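Local coordinates for capsid protein (Penaeus vannamei nodavirus, PDB 5YL0) that builds the capsid of a shrimp nodavirus, the fragment being a jelly-roll domain that is probably its protruding part, at residues I27-G32 with F92-L97; L59-V64 with L97-T102. All coordinates share one frame; numbering follows the deposited sequence.

Contact 1 (I27-G32 with F92-L97); sequences IQTVTG and FGTFDL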
loop_
_atom_site.group_PDB
_atom_site.type_symbol
_atom_site.label_atom_id
_atom_site.label_comp_id
_atom_site.label_asym_id
_atom_site.label_seq_id
_atom_site.Cartn_x
_atom_site.Cartn_y
_atom_site.Cartn_z
ATOM N N ILE B 27 -13.869 3.365 -16.132
ATOM C CA ILE B 27 -13.131 4.573 -15.788
ATOM C C ILE B 27 -13.506 5.103 -14.495
ATOM O O ILE B 27 -14.711 5.357 -14.231
ATOM C CB ILE B 27 -13.389 5.679 -16.852
ATOM C CG1 ILE B 27 -12.957 5.160 -18.220
ATOM C CG2 ILE B 27 -12.683 6.949 -16.483
ATOM C CD1 ILE B 27 -11.520 4.649 -18.220
ATOM N N GLN B 28 -12.568 5.357 -13.610
ATOM C CA GLN B 28 -12.748 6.076 -12.385
ATOM C C GLN B 28 -12.154 7.425 -12.550
ATOM O O GLN B 28 -10.958 7.547 -12.879
ATOM C CB GLN B 28 -12.116 5.333 -11.227
ATOM C CG GLN B 28 -12.090 6.120 -9.926
ATOM C CD GLN B 28 -11.807 5.331 -8.697
ATOM O OE1 GLN B 28 -11.514 4.104 -8.788
ATOM N NE2 GLN B 28 -11.776 5.986 -7.583
ATOM N N THR B 29 -12.914 8.468 -12.272
ATOM C CA THR B 29 -12.415 9.835 -12.299
ATOM C C THR B 29 -12.192 10.327 -10.910
ATOM O O THR B 29 -13.064 10.241 -10.062
ATOM C CB THR B 29 -13.411 10.760 -13.108
ATOM O OG1 THR B 29 -13.544 10.233 -14.452
ATOM C CG2 THR B 29 -12.859 12.227 -13.142
ATOM N N VAL B 30 -11.064 10.941 -10.679
ATOM C CA VAL B 30 -10.722 11.544 -9.453
ATOM C C VAL B 30 -10.729 13.066 -9.645
ATOM O O VAL B 30 -10.211 13.523 -10.612
ATOM C CB VAL B 30 -9.325 11.075 -8.996
ATOM C CG1 VAL B 30 -8.913 11.844 -7.756
ATOM C CG2 VAL B 30 -9.305 9.561 -8.672
ATOM N N THR B 31 -11.300 13.779 -8.703
ATOM C CA THR B 31 -11.467 15.219 -8.837
ATOM C C THR B 31 -11.020 15.894 -7.577
ATOM O O THR B 31 -10.728 15.293 -6.565
ATOM C CB THR B 31 -12.960 15.610 -9.108
ATOM O OG1 THR B 31 -13.729 15.442 -7.907
ATOM C CG2 THR B 31 -13.538 14.813 -10.211
ATOM N N GLY B 32 -10.994 17.217 -7.636
ATOM C CA GLY B 32 -10.776 18.002 -6.450
ATOM C C GLY B 32 -9.346 18.209 -6.095
ATOM O O GLY B 32 -9.037 18.637 -4.975
ATOM N N PHE B 92 -8.283 21.109 -14.766
ATOM C CA PHE B 92 -9.437 21.157 -13.934
ATOM C C PHE B 92 -9.252 20.356 -12.640
ATOM O O PHE B 92 -10.175 20.190 -11.878
ATOM C CB PHE B 92 -10.657 20.668 -14.694
ATOM C CG PHE B 92 -10.878 21.417 -16.003
ATOM C CD1 PHE B 92 -11.432 22.684 -16.033
ATOM C CD2 PHE B 92 -10.569 20.837 -17.204
ATOM C CE1 PHE B 92 -11.579 23.358 -17.288
ATOM C CE2 PHE B 92 -10.698 21.499 -18.403
ATOM C CZ PHE B 92 -11.225 22.740 -18.412
ATOM N N GLY B 93 -8.029 19.834 -12.371
ATOM C CA GLY B 93 -7.843 19.109 -11.124
ATOM C C GLY B 93 -8.350 17.705 -11.128
ATOM O O GLY B 93 -8.571 17.166 -10.054
ATOM N N THR B 94 -8.437 17.091 -12.284
ATOM C CA THR B 94 -8.942 15.695 -12.382
ATOM C C THR B 94 -8.063 14.805 -13.122
ATOM O O THR B 94 -7.217 15.216 -13.917
ATOM C CB THR B 94 -10.337 15.694 -13.053
ATOM O OG1 THR B 94 -10.262 15.571 -14.480
ATOM C CG2 THR B 94 -11.193 16.820 -12.673
ATOM N N PHE B 95 -8.180 13.508 -12.875
ATOM C CA PHE B 95 -7.545 12.508 -13.705
ATOM C C PHE B 95 -8.444 11.225 -13.796
ATOM O O PHE B 95 -9.263 11.003 -12.924
ATOM C CB PHE B 95 -6.116 12.126 -13.259
ATOM C CG PHE B 95 -6.006 11.528 -11.899
ATOM C CD1 PHE B 95 -6.335 10.210 -11.652
ATOM C CD2 PHE B 95 -5.528 12.236 -10.841
ATOM C CE1 PHE B 95 -6.267 9.688 -10.408
ATOM C CE2 PHE B 95 -5.431 11.673 -9.599
ATOM C CZ PHE B 95 -5.749 10.390 -9.384
ATOM N N ASP B 96 -8.176 10.406 -14.771
ATOM C CA ASP B 96 -8.920 9.180 -14.950
ATOM C C ASP B 96 -7.993 7.945 -14.792
ATOM O O ASP B 96 -6.819 7.895 -15.281
ATOM C CB ASP B 96 -9.442 9.137 -16.388
ATOM C CG ASP B 96 -10.617 10.036 -16.643
ATOM O OD1 ASP B 96 -11.180 10.657 -15.732
ATOM O OD2 ASP B 96 -10.963 10.128 -17.870
ATOM N N LEU B 97 -8.541 6.946 -14.164
ATOM C CA LEU B 97 -7.981 5.595 -14.045
ATOM C C LEU B 97 -8.830 4.585 -14.780
ATOM O O LEU B 97 -10.056 4.754 -14.881
ATOM C CB LEU B 97 -7.902 5.156 -12.574
ATOM C CG LEU B 97 -7.157 6.119 -11.634
ATOM C CD1 LEU B 97 -7.226 5.587 -10.190
ATOM C CD2 LEU B 97 -5.772 6.453 -12.133
HETATM O O HOH W 1 -11.650 19.143 -9.679
#
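Strand 26-30 is an outermost strand of the sheet within this chain, and it pairs antiparallel with strand 95-101 through Gln-28 with Leu-97 and Val-30 with Phe-95. Both are hydrogen-bonded pairs. Val-30 N gives a straight bond to Phe-95 O (2.9 Å, 175°), and Leu-97 N one to Gln-28 O (2.8 Å). Between them, Thr-29 and Asp-96 form a non-hydrogen-bonded pair. Their side chains lie alongside each other, and Thr-29 OG1 donates to Asp-96 OD1 at 2.7 Å. The hydroxyl meets this oxygen from above the carboxylate plane, 47° out of it. Ile-27 CG2 packs against Asp-96 CG at 3.7 Å.

The strand order is that of a jelly roll, and this pair edges one sheet of the sandwich. On the inward face, Phe-95 CG stands between backbone N and carbonyl carbon (chi1 62°), which brings one ring face to Val-30. Its CB makes a CH-pi contact, 3.8 Å from the ring centroid, and its CG2 is 3.5 Å from Phe-95 CE1. Phe-112 and Ile-114 of strand 111-117 touch Val-30, while Leu-41 touches Phe-95. Past the strand ends, a water bridges Gly-32 N and Phe-92 O, accepting from the first and donating to the second.

Contact 2 (L59-V64 with L97-T102); sequences LSATPV and LSVVLT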
loop_
_atom_site.group_PDB
_atom_site.type_symbol
_atom_site.label_atom_id
_atom_site.label_comp_id
_atom_site.label_asym_id
_atom_site.label_seq_id
_atom_site.Cartn_x
_atom_site.Cartn_y
_atom_site.Cartn_z
ATOM N N LEU B 59 -8.027 -6.927 -8.328
ATOM C CA LEU B 59 -8.163 -5.617 -8.922
ATOM C C LEU B 59 -6.866 -5.263 -9.610
ATOM O O LEU B 59 -5.740 -5.544 -9.097
ATOM C CB LEU B 59 -8.496 -4.577 -7.834
ATOM C CG LEU B 59 -8.556 -3.133 -8.300
ATOM C CD1 LEU B 59 -9.611 -2.306 -7.613
ATOM C CD2 LEU B 59 -7.213 -2.397 -8.178
ATOM N N SER B 60 -6.941 -4.620 -10.746
ATOM C CA SER B 60 -5.840 -3.987 -11.431
ATOM C C SER B 60 -6.249 -2.582 -11.801
ATOM O O SER B 60 -7.402 -2.399 -12.337
ATOM C CB SER B 60 -5.396 -4.802 -12.649
ATOM O OG SER B 60 -4.231 -4.289 -13.216
ATOM N N ALA B 61 -5.406 -1.608 -11.621
ATOM C CA ALA B 61 -5.737 -0.224 -11.993
ATOM C C ALA B 61 -4.516 0.383 -12.628
ATOM O O ALA B 61 -3.307 0.201 -12.190
ATOM C CB ALA B 61 -6.130 0.594 -10.769
ATOM N N THR B 62 -4.732 1.174 -13.687
ATOM C CA THR B 62 -3.715 1.904 -14.380
ATOM C C THR B 62 -4.251 3.312 -14.654
ATOM O O THR B 62 -5.498 3.510 -14.711
ATOM C CB THR B 62 -3.399 1.238 -15.758
ATOM O OG1 THR B 62 -4.624 1.070 -16.483
ATOM C CG2 THR B 62 -2.797 -0.038 -15.596
ATOM N N PRO B 63 -3.421 4.273 -14.831
ATOM C CA PRO B 63 -3.909 5.578 -15.293
ATOM C C PRO B 63 -4.216 5.506 -16.754
ATOM O O PRO B 63 -3.539 4.806 -17.537
ATOM C CB PRO B 63 -2.695 6.512 -15.077
ATOM C CG PRO B 63 -1.547 5.611 -15.245
ATOM C CD PRO B 63 -1.940 4.246 -14.771
ATOM N N VAL B 64 -5.258 6.194 -17.221
ATOM C CA VAL B 64 -5.482 6.339 -18.664
ATOM C C VAL B 64 -4.259 6.959 -19.320
ATOM O O VAL B 64 -3.820 6.475 -20.393
ATOM C CB VAL B 64 -6.818 7.070 -18.981
ATOM C CG1 VAL B 64 -6.983 7.391 -20.480
ATOM C CG2 VAL B 64 -7.991 6.311 -18.423
ATOM N N LEU B 97 -8.541 6.946 -14.164
ATOM C CA LEU B 97 -7.981 5.595 -14.045
ATOM C C LEU B 97 -8.830 4.585 -14.780
ATOM O O LEU B 97 -10.056 4.754 -14.881
ATOM C CB LEU B 97 -7.902 5.156 -12.574
ATOM C CG LEU B 97 -7.157 6.119 -11.634
ATOM C CD1 LEU B 97 -7.226 5.587 -10.190
ATOM C CD2 LEU B 97 -5.772 6.453 -12.133
ATOM N N SER B 98 -8.246 3.504 -15.219
ATOM C CA SER B 98 -8.963 2.338 -15.749
ATOM C C SER B 98 -8.856 1.233 -14.697
ATOM O O SER B 98 -7.717 0.774 -14.353
ATOM C CB SER B 98 -8.332 1.911 -17.015
ATOM O OG SER B 98 -9.046 0.858 -17.659
ATOM N N VAL B 99 -10.001 0.740 -14.211
ATOM C CA VAL B 99 -10.009 -0.217 -13.043
ATOM C C VAL B 99 -10.709 -1.472 -13.496
ATOM O O VAL B 99 -11.832 -1.402 -14.093
ATOM C CB VAL B 99 -10.803 0.438 -11.903
ATOM C CG1 VAL B 99 -10.794 -0.582 -10.721
ATOM C CG2 VAL B 99 -10.159 1.738 -11.458
ATOM N N VAL B 100 -10.106 -2.623 -13.278
ATOM C CA VAL B 100 -10.660 -3.919 -13.709
ATOM C C VAL B 100 -10.690 -4.859 -12.514
ATOM O O VAL B 100 -9.646 -4.999 -11.789
ATOM C CB VAL B 100 -9.757 -4.567 -14.759
ATOM C CG1 VAL B 100 -10.283 -5.948 -15.139
ATOM C CG2 VAL B 100 -9.424 -3.786 -16.013
ATOM N N LEU B 101 -11.844 -5.467 -12.319
ATOM C CA LEU B 101 -11.983 -6.536 -11.308
ATOM C C LEU B 101 -12.107 -7.823 -12.047
ATOM O O LEU B 101 -13.015 -7.942 -12.957
ATOM C CB LEU B 101 -13.322 -6.345 -10.556
ATOM C CG LEU B 101 -13.309 -5.727 -9.176
ATOM C CD1 LEU B 101 -14.785 -5.758 -8.697
ATOM C CD2 LEU B 101 -12.443 -6.569 -8.227
ATOM N N THR B 102 -11.316 -8.822 -11.771
ATOM C CA THR B 102 -11.399 -10.065 -12.471
ATOM C C THR B 102 -12.701 -10.785 -12.279
ATOM O O THR B 102 -13.232 -11.346 -13.309
ATOM C CB THR B 102 -10.217 -10.924 -12.082
ATOM O OG1 THR B 102 -9.029 -10.205 -12.338
ATOM C CG2 THR B 102 -10.194 -12.289 -12.843
HETATM O O HOH W 2 -6.296 -1.118 -15.874
#
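Leu-59 and Val-99 meet on the inner face of strands 58-63 and 95-101, an antiparallel pair in the interior of the sheet. With CG anti to the backbone N (chi1 175°), the side chain of Leu-59 runs out to Val-99. Its CB is nearest the carbonyl oxygen of Val-100 (4.1 Å) and lies 4.4 Å from Leu-101 CD2, the branch of Leu-101 that reaches back across the contact. CG stands 4.2 Å from Val-99 CG1 and is about as far from the carbonyl oxygen of Val-100. Of the two tip methyls, CD1 comes closer and packs on Val-99 CG1 at 3.7 Å. The two side chains cross at a slant. Ala-61 continues this apolar face, with CB beside Val-99 CG2 at 4.2 Å.

Two hydrogen-bonded pairs hold the backbones, Ser-60 with Val-100 and Thr-62 with Ser-98. Each makes two N-H...O bonds. That from Ser-98 N to Thr-62 O is the shortest, at 2.8 Å. Ser-60, Thr-62, Ser-98 and Val-100 point to the other face, where a water joins Thr-62 OG1 to Ser-98 O and donates to the latter. Ser-98 O therefore takes a bond from this water as well as from Thr-62 N. At the far end, Leu-97 CD2 rests on Pro-63 CA at 3.8 Å.

Strand 58-63 bonds on its other edge to strand 70-73, through Leu-59 with Ile-72 and Ala-61 with Ile-70. Strand 95-101 is flanked in turn by strand 26-30. Ile-85 of strand 79-88, in the facing sheet of the jelly roll, touches Ala-61 and Pro-63.

How the contacts relate
From the N terminus, the chain lays down strand 26-30 after strand 8-15, then, after 38-48, strand 58-63, and only later strand 95-101. Contact 1 closes a loop of 59 residues when 92-97 returns to 27-32. Contact 2 closes a loop of 32 residues directly afterwards, as 97-102 meets 59-64. The segments alternate along the chain, so the two loops cross. Leu-97 belongs to both contacts. They also touch directly: Val-64 N probably bonds to Asp-96 O, and Ile-27 CD1 packs on Val-64 CG2. Together they join strands 26-30, 95-101 and 58-63 within one sheet of the jelly roll, with 95-101 in the middle.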